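Local coordinates for protein 2-nitropropane dioxygenase (Streptomyces ansochromogenes, PDB 3BW2) that probably uses flavin mononucleotide and molecular oxygen to denitrify alkyl nitronates such as propionate 3-nitronate oxidatively, on a TIM-barrel scaffold, at residues G177-T182 / R273-L278; L278-L283 / M317-G322. All coordinates share one frame; numbering follows the deposited sequence.

From the N terminus, the chain has already laid down most of the parallel barrel when it reaches 177-182, just after strand 168-172. Contact 1 closes the loop from there to 273-278, about ninety residues that include the last barrel strands, 211-214 and 233-236, and strand 264-267. Contact 2 then opens at L278, the residue both contacts share, and closes a shorter, mainly helical loop at 317-322. The two loops therefore follow in series and neither encloses the other. Their centres lie about 10 Å apart, and R276 O meets A321 N at 3.1 Å, a probable hydrogen bond. Together they tie the small antiparallel sheet to the loop beside the flavin; both contacts touch the flavin.

Contact 1: G177-T182 / R273-L278; sequences GGHQGT and RPARSL. With FMN (flavin mononucleotide), chain B.
R273 reaches across to T182 with its guanidinium end-on, the chain running extended from CG to NE. NH1 donates to T182 O at 2.9 Å, and NH2 to T182 OG1 at 2.8 Å; both acceptors lie more than 20° out of the guanidinium plane, and the bonds are bent, with N-H...O angles near 140°. A water accepts from R273 NH2 and donates to Q180 O and P274 O. H179 meets both R273 and A275: A275 CB stands over one imidazole face, 3.8 Å from the ring centroid, a CH-pi contact, while R273 CB lies at the ring edge beside H179 CD2, 3.7 Å away. H179 NE2 is hydrogen-bonded to T271 OG1. The backbones pair antiparallel. G178 and R276 form a hydrogen-bonded pair, with R276 N to G178 O at 2.8 Å, and Q180 N extends the pairing to P274 O with an almost straight bond (177°). A side chain at G178 would clash with flavin C9, and G177 N donates to FMN O5' (3.1 Å), so this edge lines the cofactor pocket. Strand 275-278 lies between 178-179 and 264-267, and the R276 guanidinium binds V174 O, beyond barrel strand 168-172.

Contact 2: L278-L283 / M317-G322; sequences LVNRFL and MALWAG. With FMN (flavin mononucleotide), chain B.
An asparagine N-cap, N280, starts helix 281-286 and also joins it to the loop bordering the flavin pocket. Its OD1 accepts from L283 N at 3.0 Å, while ND2 donates to M317 O at 2.8 Å; that oxygen lies only 10° from the amide plane. CG sits between the backbone N and the carbonyl carbon (chi1 60°), which lets one amide serve both the helix end and the loop. ND2 has a further acceptor in A314 O, and L319 CD1 packs against N280 ND2. An alanine here would probably leave L283 N without its cap and M317 O without this donor, weakening the tie between helix start and loop. The second link is L278, whose N donates to L319 O at 2.9 Å. The two leucine side chains cross at about a right angle; L278 CB and L319 CB are 3.8 Å apart, and CG of L278 meets A321 CB at 4.0 Å. Further along the loop, W320 CB approaches flavin C7 at 3.6 Å, and G322 N binds T238 OG1. L278 and L319 both press on helix 250-255, M317 packs against helix 296-311, and the W320 side chain rests on strand 275-278.

Contact 1: G177-T182 / R273-L278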
# COMPACT_ATOMS: atom_id res chain seq x y z
N GLY A 177 2.57 1.52 -10.70
CA GLY A 177 2.22 2.52 -11.70
C GLY A 177 1.51 1.81 -12.84
O GLY A 177 1.65 0.59 -13.00
N GLY A 178 0.75 2.55 -13.64
CA GLY A 178 0.06 1.93 -14.75
C GLY A 178 -1.18 1.16 -14.32
O GLY A 178 -1.71 1.39 -13.23
N HIS A 179 -1.62 0.24 -15.16
CA HIS A 179 -2.83 -0.54 -14.87
C HIS A 179 -2.73 -1.60 -13.79
O HIS A 179 -1.78 -2.38 -13.74
CB HIS A 179 -3.35 -1.22 -16.14
CG HIS A 179 -4.08 -0.30 -17.06
ND1 HIS A 179 -3.44 0.49 -17.99
CD2 HIS A 179 -5.40 -0.04 -17.20
CE1 HIS A 179 -4.34 1.20 -18.66
NE2 HIS A 179 -5.54 0.90 -18.20
N GLN A 180 -3.74 -1.63 -12.92
CA GLN A 180 -3.82 -2.64 -11.88
C GLN A 180 -4.18 -3.89 -12.67
O GLN A 180 -5.06 -3.84 -13.53
CB GLN A 180 -4.94 -2.31 -10.90
CG GLN A 180 -4.55 -1.31 -9.83
CD GLN A 180 -3.52 -1.88 -8.88
OE1 GLN A 180 -2.36 -1.47 -8.88
NE2 GLN A 180 -3.93 -2.86 -8.08
N GLY A 181 -3.49 -4.99 -12.39
CA GLY A 181 -3.75 -6.23 -13.11
C GLY A 181 -4.87 -7.10 -12.56
O GLY A 181 -4.76 -8.32 -12.52
N THR A 182 -5.96 -6.46 -12.12
CA THR A 182 -7.11 -7.21 -11.61
C THR A 182 -7.67 -8.06 -12.75
O THR A 182 -7.67 -7.64 -13.91
CB THR A 182 -8.21 -6.25 -11.10
OG1 THR A 182 -8.46 -5.26 -12.10
CG2 THR A 182 -7.80 -5.57 -9.82
N ARG A 273 -10.24 1.66 -16.97
CA ARG A 273 -9.82 0.64 -16.01
C ARG A 273 -8.88 1.34 -15.03
O ARG A 273 -8.16 2.26 -15.40
CB ARG A 273 -9.09 -0.51 -16.73
CG ARG A 273 -9.50 -1.92 -16.26
CD ARG A 273 -8.85 -3.00 -17.14
NE ARG A 273 -9.34 -4.36 -16.89
CZ ARG A 273 -9.07 -5.09 -15.80
NH1 ARG A 273 -9.56 -6.32 -15.69
NH2 ARG A 273 -8.31 -4.60 -14.84
N PRO A 274 -8.89 0.91 -13.76
CA PRO A 274 -8.02 1.53 -12.75
C PRO A 274 -6.54 1.48 -13.07
O PRO A 274 -5.96 0.39 -13.21
CB PRO A 274 -8.37 0.76 -11.48
CG PRO A 274 -9.81 0.39 -11.69
CD PRO A 274 -9.80 -0.07 -13.13
N ALA A 275 -5.92 2.65 -13.18
CA ALA A 275 -4.50 2.75 -13.49
C ALA A 275 -3.92 3.94 -12.73
O ALA A 275 -4.53 5.01 -12.70
CB ALA A 275 -4.31 2.91 -14.99
N ARG A 276 -2.74 3.77 -12.13
CA ARG A 276 -2.13 4.85 -11.36
C ARG A 276 -1.32 5.81 -12.23
O ARG A 276 -0.36 5.42 -12.91
CB ARG A 276 -1.24 4.27 -10.26
CG ARG A 276 -0.63 5.32 -9.34
CD ARG A 276 0.17 4.68 -8.22
NE ARG A 276 -0.67 3.93 -7.30
CZ ARG A 276 -1.49 4.47 -6.40
NH1 ARG A 276 -1.59 5.79 -6.28
NH2 ARG A 276 -2.22 3.69 -5.62
N SER A 277 -1.73 7.08 -12.19
CA SER A 277 -1.10 8.14 -12.97
C SER A 277 -0.82 9.35 -12.08
O SER A 277 -1.42 9.49 -11.02
CB SER A 277 -2.06 8.56 -14.09
OG SER A 277 -1.71 9.83 -14.62
N LEU A 278 0.10 10.21 -12.51
CA LEU A 278 0.39 11.42 -11.76
C LEU A 278 -0.87 12.27 -11.93
O LEU A 278 -1.45 12.30 -13.02
CB LEU A 278 1.59 12.17 -12.35
CG LEU A 278 2.96 11.49 -12.28
CD1 LEU A 278 3.96 12.31 -13.08
CD2 LEU A 278 3.41 11.38 -10.83
N1 FMN B . 2.16 -4.13 -16.92
C2 FMN B . 1.84 -5.07 -17.92
O2 FMN B . 1.67 -6.25 -17.62
N3 FMN B . 1.73 -4.69 -19.25
C4 FMN B . 1.93 -3.38 -19.66
O4 FMN B . 1.82 -3.09 -20.87
C4A FMN B . 2.26 -2.42 -18.68
N5 FMN B . 2.49 -1.09 -19.03
C5A FMN B . 2.85 -0.13 -18.08
C6 FMN B . 3.10 1.21 -18.49
C7 FMN B . 3.48 2.24 -17.56
C7M FMN B . 4.45 3.28 -18.17
C8 FMN B . 3.63 1.81 -16.19
C8M FMN B . 4.62 2.44 -15.22
C9 FMN B . 3.35 0.47 -15.76
C9A FMN B . 2.97 -0.51 -16.70
N10 FMN B . 2.71 -1.85 -16.33
C10 FMN B . 2.37 -2.81 -17.30
C1' FMN B . 2.63 -2.25 -14.85
C2' FMN B . 3.99 -2.91 -14.48
O2' FMN B . 3.95 -4.27 -14.87
C3' FMN B . 4.26 -2.89 -12.94
O3' FMN B . 3.16 -3.56 -12.32
C4' FMN B . 4.38 -1.49 -12.32
O4' FMN B . 5.24 -0.72 -13.16
C5' FMN B . 4.98 -1.56 -10.88
O5' FMN B . 5.10 -0.25 -10.28
P FMN B . 6.37 0.78 -10.40
O1P FMN B . 7.25 -0.42 -10.45
O2P FMN B . 5.75 1.31 -9.11
O3P FMN B . 5.72 1.20 -11.70
O HOH W 1 -6.92 -2.02 -14.45

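Contact 2: L278-L283 / M317-G322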
# COMPACT_ATOMS: atom_id res chain seq x y z
N LEU A 278 0.10 10.21 -12.51
CA LEU A 278 0.39 11.42 -11.76
C LEU A 278 -0.87 12.27 -11.93
O LEU A 278 -1.45 12.30 -13.02
CB LEU A 278 1.59 12.17 -12.35
CG LEU A 278 2.96 11.49 -12.28
CD1 LEU A 278 3.96 12.31 -13.08
CD2 LEU A 278 3.41 11.38 -10.83
N VAL A 279 -1.31 12.93 -10.87
CA VAL A 279 -2.51 13.75 -10.96
C VAL A 279 -2.25 14.96 -11.85
O VAL A 279 -1.32 15.71 -11.62
CB VAL A 279 -2.97 14.23 -9.56
CG1 VAL A 279 -4.19 15.14 -9.68
CG2 VAL A 279 -3.30 13.02 -8.68
N ASN A 280 -3.07 15.12 -12.88
CA ASN A 280 -2.93 16.25 -13.78
C ASN A 280 -4.32 16.77 -14.12
O ASN A 280 -5.31 16.27 -13.58
CB ASN A 280 -2.16 15.86 -15.06
CG ASN A 280 -2.84 14.75 -15.84
OD1 ASN A 280 -3.95 14.33 -15.51
ND2 ASN A 280 -2.17 14.27 -16.89
N ARG A 281 -4.40 17.76 -15.00
CA ARG A 281 -5.68 18.35 -15.38
C ARG A 281 -6.72 17.34 -15.83
O ARG A 281 -7.84 17.31 -15.32
CB ARG A 281 -5.47 19.39 -16.48
CG ARG A 281 -6.75 20.14 -16.87
CD ARG A 281 -6.52 21.04 -18.08
NE ARG A 281 -6.18 20.27 -19.28
CZ ARG A 281 -7.01 19.44 -19.91
NH1 ARG A 281 -8.25 19.26 -19.46
NH2 ARG A 281 -6.61 18.79 -20.99
N PHE A 282 -6.36 16.51 -16.80
CA PHE A 282 -7.28 15.51 -17.34
C PHE A 282 -7.83 14.62 -16.22
O PHE A 282 -9.02 14.35 -16.16
CB PHE A 282 -6.56 14.64 -18.38
CG PHE A 282 -7.50 13.89 -19.29
CD1 PHE A 282 -7.77 14.35 -20.57
CD2 PHE A 282 -8.13 12.72 -18.86
CE1 PHE A 282 -8.64 13.67 -21.41
CE2 PHE A 282 -9.00 12.03 -19.69
CZ PHE A 282 -9.26 12.50 -20.97
N LEU A 283 -6.95 14.17 -15.33
CA LEU A 283 -7.37 13.30 -14.24
C LEU A 283 -8.32 14.03 -13.30
O LEU A 283 -9.38 13.51 -12.94
CB LEU A 283 -6.15 12.76 -13.49
CG LEU A 283 -6.37 11.54 -12.58
CD1 LEU A 283 -5.04 10.85 -12.33
CD2 LEU A 283 -7.03 11.98 -11.27
N MET A 317 -1.95 14.04 -20.75
CA MET A 317 -1.37 12.73 -20.97
C MET A 317 -1.63 11.76 -19.83
O MET A 317 -1.90 12.17 -18.69
CB MET A 317 0.14 12.86 -21.19
CG MET A 317 0.52 13.64 -22.43
SD MET A 317 2.28 13.98 -22.48
CE MET A 317 2.94 12.34 -22.59
N ALA A 318 -1.54 10.46 -20.13
CA ALA A 318 -1.72 9.42 -19.13
C ALA A 318 -0.34 9.20 -18.51
O ALA A 318 0.43 8.36 -18.96
CB ALA A 318 -2.22 8.13 -19.78
N LEU A 319 -0.03 9.98 -17.48
CA LEU A 319 1.26 9.92 -16.81
C LEU A 319 1.42 8.73 -15.84
O LEU A 319 1.60 8.92 -14.64
CB LEU A 319 1.49 11.24 -16.06
CG LEU A 319 1.37 12.50 -16.93
CD1 LEU A 319 1.55 13.75 -16.08
CD2 LEU A 319 2.42 12.46 -18.05
N TRP A 320 1.36 7.52 -16.37
CA TRP A 320 1.49 6.31 -15.55
C TRP A 320 2.73 6.40 -14.66
O TRP A 320 3.83 6.70 -15.14
CB TRP A 320 1.62 5.07 -16.44
CG TRP A 320 0.54 4.87 -17.46
CD1 TRP A 320 0.70 4.40 -18.73
CD2 TRP A 320 -0.87 5.09 -17.29
NE1 TRP A 320 -0.51 4.30 -19.36
CE2 TRP A 320 -1.50 4.73 -18.51
CE3 TRP A 320 -1.67 5.57 -16.24
CZ2 TRP A 320 -2.88 4.82 -18.69
CZ3 TRP A 320 -3.05 5.66 -16.43
CH2 TRP A 320 -3.64 5.28 -17.65
N ALA A 321 2.56 6.14 -13.37
CA ALA A 321 3.68 6.21 -12.43
C ALA A 321 3.30 5.59 -11.09
O ALA A 321 2.17 5.77 -10.62
CB ALA A 321 4.12 7.66 -12.24
N GLY A 322 4.24 4.87 -10.49
CA GLY A 322 3.99 4.25 -9.20
C GLY A 322 4.19 5.30 -8.11
O GLY A 322 4.68 6.39 -8.39
N1 FMN B . 2.16 -4.13 -16.92
C2 FMN B . 1.84 -5.07 -17.92
O2 FMN B . 1.67 -6.25 -17.62
N3 FMN B . 1.73 -4.69 -19.25
C4 FMN B . 1.93 -3.38 -19.66
O4 FMN B . 1.82 -3.09 -20.87
C4A FMN B . 2.26 -2.42 -18.68
N5 FMN B . 2.49 -1.09 -19.03
C5A FMN B . 2.85 -0.13 -18.08
C6 FMN B . 3.10 1.21 -18.49
C7 FMN B . 3.48 2.24 -17.56
C7M FMN B . 4.45 3.28 -18.17
C8 FMN B . 3.63 1.81 -16.19
C8M FMN B . 4.62 2.44 -15.22
C9 FMN B . 3.35 0.47 -15.76
C9A FMN B . 2.97 -0.51 -16.70
N10 FMN B . 2.71 -1.85 -16.33
C10 FMN B . 2.37 -2.81 -17.30
C1' FMN B . 2.63 -2.25 -14.85
C2' FMN B . 3.99 -2.91 -14.48
O2' FMN B . 3.95 -4.27 -14.87
C3' FMN B . 4.26 -2.89 -12.94
O3' FMN B . 3.16 -3.56 -12.32
C4' FMN B . 4.38 -1.49 -12.32
O4' FMN B . 5.24 -0.72 -13.16
C5' FMN B . 4.98 -1.56 -10.88
O5' FMN B . 5.10 -0.25 -10.28
P FMN B . 6.37 0.78 -10.40
O1P FMN B . 7.25 -0.42 -10.45
O2P FMN B . 5.75 1.31 -9.11
O3P FMN B . 5.72 1.20 -11.70